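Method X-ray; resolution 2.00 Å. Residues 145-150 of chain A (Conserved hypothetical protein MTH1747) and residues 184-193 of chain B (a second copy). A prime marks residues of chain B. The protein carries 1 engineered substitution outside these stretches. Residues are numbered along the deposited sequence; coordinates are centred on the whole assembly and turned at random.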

ATOM      1  N   ILE A 145     -22.898 -14.707   3.456  1.00 17.22           N
ATOM      2  CA  ILE A 145     -22.024 -15.370   2.481  1.00 14.75           C
ATOM      3  C   ILE A 145     -22.118 -14.685   1.112  1.00 14.20           C
ATOM      4  O   ILE A 145     -23.166 -14.171   0.729  1.00 11.36           O
ATOM      5  CB  ILE A 145     -22.460 -16.864   2.324  1.00 16.44           C
ATOM      6  CG1 ILE A 145     -22.327 -17.600   3.666  1.00 12.88           C
ATOM      7  CG2 ILE A 145     -21.563 -17.572   1.259  1.00 15.40           C
ATOM      8  CD1 ILE A 145     -23.347 -18.793   3.860  1.00 14.24           C
ATOM      9  N   GLU A 146     -21.007 -14.681   0.397  1.00 14.24           N
ATOM     10  CA  GLU A 146     -20.930 -14.111  -0.932  1.00 15.86           C
ATOM     11  C   GLU A 146     -20.077 -15.093  -1.751  1.00 16.54           C
ATOM     12  O   GLU A 146     -19.058 -15.593  -1.268  1.00 14.32           O
ATOM     13  CB  GLU A 146     -20.253 -12.742  -0.868  1.00 16.94           C
ATOM     14  CG  GLU A 146     -19.947 -12.151  -2.198  1.00 26.36           C
ATOM     15  CD  GLU A 146     -19.290 -10.793  -2.054  1.00 30.37           C
ATOM     16  OE1 GLU A 146     -18.103 -10.752  -1.664  1.00 31.32           O
ATOM     17  OE2 GLU A 146     -19.979  -9.779  -2.304  1.00 30.13           O
ATOM     18  N   VAL A 147     -20.511 -15.380  -2.971  1.00 15.74           N
ATOM     19  CA  VAL A 147     -19.789 -16.304  -3.853  1.00 17.45           C
ATOM     20  C   VAL A 147     -18.692 -15.559  -4.619  1.00 19.13           C
ATOM     21  O   VAL A 147     -18.926 -14.480  -5.120  1.00 18.57           O
ATOM     22  CB  VAL A 147     -20.744 -16.960  -4.906  1.00 18.30           C
ATOM     23  CG1 VAL A 147     -19.928 -17.860  -5.927  1.00 17.19           C
ATOM     24  CG2 VAL A 147     -21.801 -17.785  -4.199  1.00 19.91           C
ATOM     25  N   ARG A 148     -17.494 -16.121  -4.682  1.00 16.15           N
ATOM     26  CA  ARG A 148     -16.392 -15.508  -5.439  1.00 20.41           C
ATOM     27  C   ARG A 148     -15.676 -16.633  -6.174  1.00 19.92           C
ATOM     28  O   ARG A 148     -15.796 -17.792  -5.778  1.00 19.16           O
ATOM     29  CB  ARG A 148     -15.384 -14.832  -4.484  1.00 20.62           C
ATOM     30  CG  ARG A 148     -15.919 -13.609  -3.756  1.00 22.40           C
ATOM     31  CD  ARG A 148     -15.925 -12.420  -4.686  1.00 24.52           C
ATOM     32  NE  ARG A 148     -16.510 -11.216  -4.093  1.00 26.90           N
ATOM     33  CZ  ARG A 148     -16.412 -10.012  -4.645  1.00 26.68           C
ATOM     34  NH1 ARG A 148     -15.754  -9.863  -5.791  1.00 26.97           N
ATOM     35  NH2 ARG A 148     -17.004  -8.966  -4.078  1.00 26.63           N
ATOM     36  N   GLY A 149     -14.887 -16.296  -7.193  1.00 17.35           N
ATOM     37  CA  GLY A 149     -14.143 -17.311  -7.910  1.00 19.32           C
ATOM     38  C   GLY A 149     -15.021 -18.346  -8.596  1.00 20.79           C
ATOM     39  O   GLY A 149     -16.195 -18.077  -8.882  1.00 19.33           O
ATOM     40  N   ARG A 150     -14.470 -19.531  -8.856  1.00 19.56           N
ATOM     41  CA  ARG A 150     -15.233 -20.585  -9.530  1.00 22.75           C
ATOM     42  C   ARG A 150     -15.043 -21.977  -8.921  1.00 19.97           C
ATOM     43  O   ARG A 150     -15.942 -22.792  -8.956  1.00 22.00           O
ATOM     44  CB  ARG A 150     -14.797 -20.685 -10.997  1.00 28.33           C
ATOM     45  CG  ARG A 150     -14.995 -19.429 -11.820  1.00 35.43           C
ATOM     46  CD  ARG A 150     -14.521 -19.644 -13.257  1.00 41.73           C
ATOM     47  NE  ARG A 150     -13.095 -19.981 -13.342  1.00 45.15           N
ATOM     48  CZ  ARG A 150     -12.462 -20.281 -14.477  1.00 49.43           C
ATOM     49  NH1 ARG A 150     -13.124 -20.288 -15.636  1.00 49.48           N
ATOM     50  NH2 ARG A 150     -11.166 -20.582 -14.459  1.00 49.76           N
TER
ATOM     51  N   GLY B 184      -6.921 -16.373 -12.205  1.00 19.38           N
ATOM     52  CA  GLY B 184      -8.073 -15.687 -12.784  1.00 19.77           C
ATOM     53  C   GLY B 184      -8.880 -14.906 -11.760  1.00 20.50           C
ATOM     54  O   GLY B 184     -10.062 -14.625 -11.976  1.00 21.63           O
ATOM     55  N   LEU B 185      -8.248 -14.470 -10.662  1.00 19.91           N
ATOM     56  CA  LEU B 185      -8.995 -13.786  -9.594  1.00 17.63           C
ATOM     57  C   LEU B 185      -8.652 -12.309  -9.373  1.00 20.59           C
ATOM     58  O   LEU B 185      -8.993 -11.742  -8.332  1.00 18.09           O
ATOM     59  CB  LEU B 185      -8.736 -14.534  -8.273  1.00 17.73           C
ATOM     60  CG  LEU B 185      -9.066 -16.052  -8.306  1.00 14.80           C
ATOM     61  CD1 LEU B 185      -8.549 -16.775  -7.072  1.00 15.87           C
ATOM     62  CD2 LEU B 185     -10.570 -16.193  -8.383  1.00 15.47           C
ATOM     63  N   GLU B 186      -7.955 -11.690 -10.319  1.00 20.55           N
ATOM     64  CA  GLU B 186      -7.549 -10.291 -10.131  1.00 23.14           C
ATOM     65  C   GLU B 186      -8.699  -9.332  -9.800  1.00 22.52           C
ATOM     66  O   GLU B 186      -8.562  -8.470  -8.923  1.00 26.21           O
ATOM     67  CB  GLU B 186      -6.745  -9.791 -11.346  1.00 28.35           C
ATOM     68  CG  GLU B 186      -7.497  -9.838 -12.662  1.00 34.62           C
ATOM     69  CD  GLU B 186      -7.364 -11.159 -13.412  1.00 40.61           C
ATOM     70  OE1 GLU B 186      -7.239 -12.235 -12.788  1.00 39.92           O
ATOM     71  OE2 GLU B 186      -7.405 -11.113 -14.656  1.00 45.00           O
ATOM     72  N   GLU B 187      -9.839  -9.481 -10.465  1.00 24.02           N
ATOM     73  CA  GLU B 187     -10.966  -8.595 -10.186  1.00 25.73           C
ATOM     74  C   GLU B 187     -11.525  -8.797  -8.790  1.00 25.10           C
ATOM     75  O   GLU B 187     -11.790  -7.827  -8.083  1.00 23.60           O
ATOM     76  CB  GLU B 187     -12.053  -8.744 -11.245  1.00 29.23           C
ATOM     77  CG  GLU B 187     -11.686  -8.055 -12.558  1.00 34.36           C
ATOM     78  CD  GLU B 187     -11.478  -6.552 -12.397  1.00 36.59           C
ATOM     79  OE1 GLU B 187     -12.228  -5.911 -11.626  1.00 39.93           O
ATOM     80  OE2 GLU B 187     -10.555  -6.019 -13.034  1.00 37.54           O
ATOM     81  N   ASP B 188     -11.685 -10.053  -8.374  1.00 21.26           N
ATOM     82  CA  ASP B 188     -12.172 -10.317  -7.025  1.00 20.31           C
ATOM     83  C   ASP B 188     -11.209  -9.752  -5.996  1.00 20.81           C
ATOM     84  O   ASP B 188     -11.640  -9.180  -4.986  1.00 20.32           O
ATOM     85  CB  ASP B 188     -12.299 -11.818  -6.774  1.00 22.59           C
ATOM     86  CG  ASP B 188     -13.431 -12.442  -7.542  1.00 23.55           C
ATOM     87  OD1 ASP B 188     -14.471 -11.780  -7.728  1.00 25.07           O
ATOM     88  OD2 ASP B 188     -13.292 -13.610  -7.926  1.00 24.81           O
ATOM     89  N   VAL B 189      -9.904  -9.948  -6.210  1.00 20.97           N
ATOM     90  CA  VAL B 189      -8.942  -9.416  -5.236  1.00 21.58           C
ATOM     91  C   VAL B 189      -9.083  -7.887  -5.177  1.00 21.32           C
ATOM     92  O   VAL B 189      -9.190  -7.320  -4.092  1.00 20.62           O
ATOM     93  CB  VAL B 189      -7.474  -9.845  -5.531  1.00 21.52           C
ATOM     94  CG1 VAL B 189      -6.513  -9.084  -4.631  1.00 19.64           C
ATOM     95  CG2 VAL B 189      -7.323 -11.327  -5.258  1.00 22.74           C
ATOM     96  N   LEU B 190      -9.155  -7.243  -6.344  1.00 24.34           N
ATOM     97  CA  LEU B 190      -9.324  -5.783  -6.391  1.00 26.39           C
ATOM     98  C   LEU B 190     -10.588  -5.350  -5.653  1.00 27.86           C
ATOM     99  O   LEU B 190     -10.562  -4.392  -4.886  1.00 28.21           O
ATOM    100  CB  LEU B 190      -9.350  -5.285  -7.825  1.00 26.13           C
ATOM    101  CG  LEU B 190      -7.976  -5.137  -8.453  1.00 26.89           C
ATOM    102  CD1 LEU B 190      -8.130  -4.973  -9.932  1.00 28.15           C
ATOM    103  CD2 LEU B 190      -7.246  -3.943  -7.820  1.00 25.09           C
ATOM    104  N   GLU B 191     -11.681  -6.092  -5.824  1.00 28.29           N
ATOM    105  CA  GLU B 191     -12.918  -5.759  -5.134  1.00 30.11           C
ATOM    106  C   GLU B 191     -12.846  -5.979  -3.626  1.00 30.78           C
ATOM    107  O   GLU B 191     -13.455  -5.221  -2.871  1.00 30.72           O
ATOM    108  CB  GLU B 191     -14.106  -6.519  -5.712  1.00 32.87           C
ATOM    109  CG  GLU B 191     -14.531  -6.041  -7.085  1.00 36.11           C
ATOM    110  CD  GLU B 191     -15.604  -6.928  -7.719  1.00 40.29           C
ATOM    111  OE1 GLU B 191     -16.392  -7.558  -6.973  1.00 39.72           O
ATOM    112  OE2 GLU B 191     -15.648  -6.998  -8.972  1.00 43.42           O
ATOM    113  N   MET B 192     -12.117  -7.008  -3.168  1.00 30.11           N
ATOM    114  CA  MET B 192     -12.023  -7.240  -1.720  1.00 28.92           C
ATOM    115  C   MET B 192     -11.192  -6.128  -1.108  1.00 27.84           C
ATOM    116  O   MET B 192     -11.431  -5.718   0.022  1.00 28.45           O
ATOM    117  CB  MET B 192     -11.390  -8.599  -1.382  1.00 29.61           C
ATOM    118  CG  MET B 192     -12.241  -9.814  -1.739  1.00 31.41           C
ATOM    119  SD  MET B 192     -13.930  -9.737  -1.150  1.00 36.50           S
ATOM    120  CE  MET B 192     -13.728  -9.899   0.548  1.00 35.65           C
ATOM    121  N   LEU B 193     -10.221  -5.638  -1.874  1.00 30.74           N
ATOM    122  CA  LEU B 193      -9.353  -4.560  -1.428  1.00 31.91           C
ATOM    123  C   LEU B 193     -10.110  -3.228  -1.309  1.00 36.73           C
ATOM    124  O   LEU B 193      -9.907  -2.485  -0.341  1.00 33.67           O
ATOM    125  CB  LEU B 193      -8.147  -4.415  -2.366  1.00 29.32           C
ATOM    126  CG  LEU B 193      -7.102  -5.522  -2.163  1.00 27.96           C
ATOM    127  CD1 LEU B 193      -5.981  -5.392  -3.144  1.00 26.04           C
ATOM    128  CD2 LEU B 193      -6.589  -5.467  -0.732  1.00 26.47           C
TER

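The contact sets the end of a strand in chain A against the first turns of a helix in chain B, and it is organised around one arginine. The last residues of a strand, 145-147, run out into a loop at Arg148, and the two backbones come nearest just there: Arg148 CA lies 6.9 Å from Asp188′ CA, and Gly149 CA lies 6.5 Å from Leu185′ CA. On the other side, Leu185′ takes the N-cap position and residues 186-193 are the start of a helix; the i+3 and i+4 spacing of a helix brings Asp188′, Glu191′ and Met192′ to the same side as the N-cap residue Leu185′, all within reach of chain A.

Ile145 opens the stretch buried and out of reach of the helix. Glu146 points toward it, and its OE1 lies 4.3 Å from Met192′ SD, but its side-chain hydrogen bonds in these stretches are with Arg148. With chi1 and chi2 both t, its extended side chain brings OE1 to 2.9 Å from Arg148 NE, a salt bridge, and OE1 also accepts a hydrogen bond from Arg148 NH2 at 3.2 Å. Residues i and i+2 thus pair within chain A, so the guanidinium that meets chain B is also bonded within its own chain. Val147, between them, stays out of reach.

Arg148 is the hub, with 98 Å² covered by the chain B stretch. Its chi1 and chi2 are both m, and the chain then extends through a t chi3 to deliver NH1 to two acids one helical turn apart. NH1 donates to Glu191′ OE1 at 2.7 Å and to Asp188′ OD1 at 3.0 Å, both hydrogen bonds within salt bridges. A weak bond from Arg148 NH2 to Glu191′ OE1, at 3.3 Å, adds to the first. These acceptors lie near the guanidinium plane, where the N-H groups point, so the charge is met at the edge. Over one face lies Met192′, whose SD sits 4.2 Å from Arg148 NE: a soft, polarisable sulfur packs there without competing for the hydrogens. Two carboxylates of chain B and one of chain A surround the cation.

Gly149 shifts the recognition from side chain to backbone. Its N donates to Asp188′ OD2 at 3.2 Å, so Asp188′ uses one oxygen for the arginine and the other for the next peptide, tying two consecutive residues to one helical position. Gly149 CA also packs 3.8 Å from Leu185′ CD2. Glycine suits the site twice over: its phi is positive, and an ideal CB would stand a tight 3.5 Å from that same Leu185′ CD2. Beyond it, Arg150 turns its CB sideways and makes no contact with the helix.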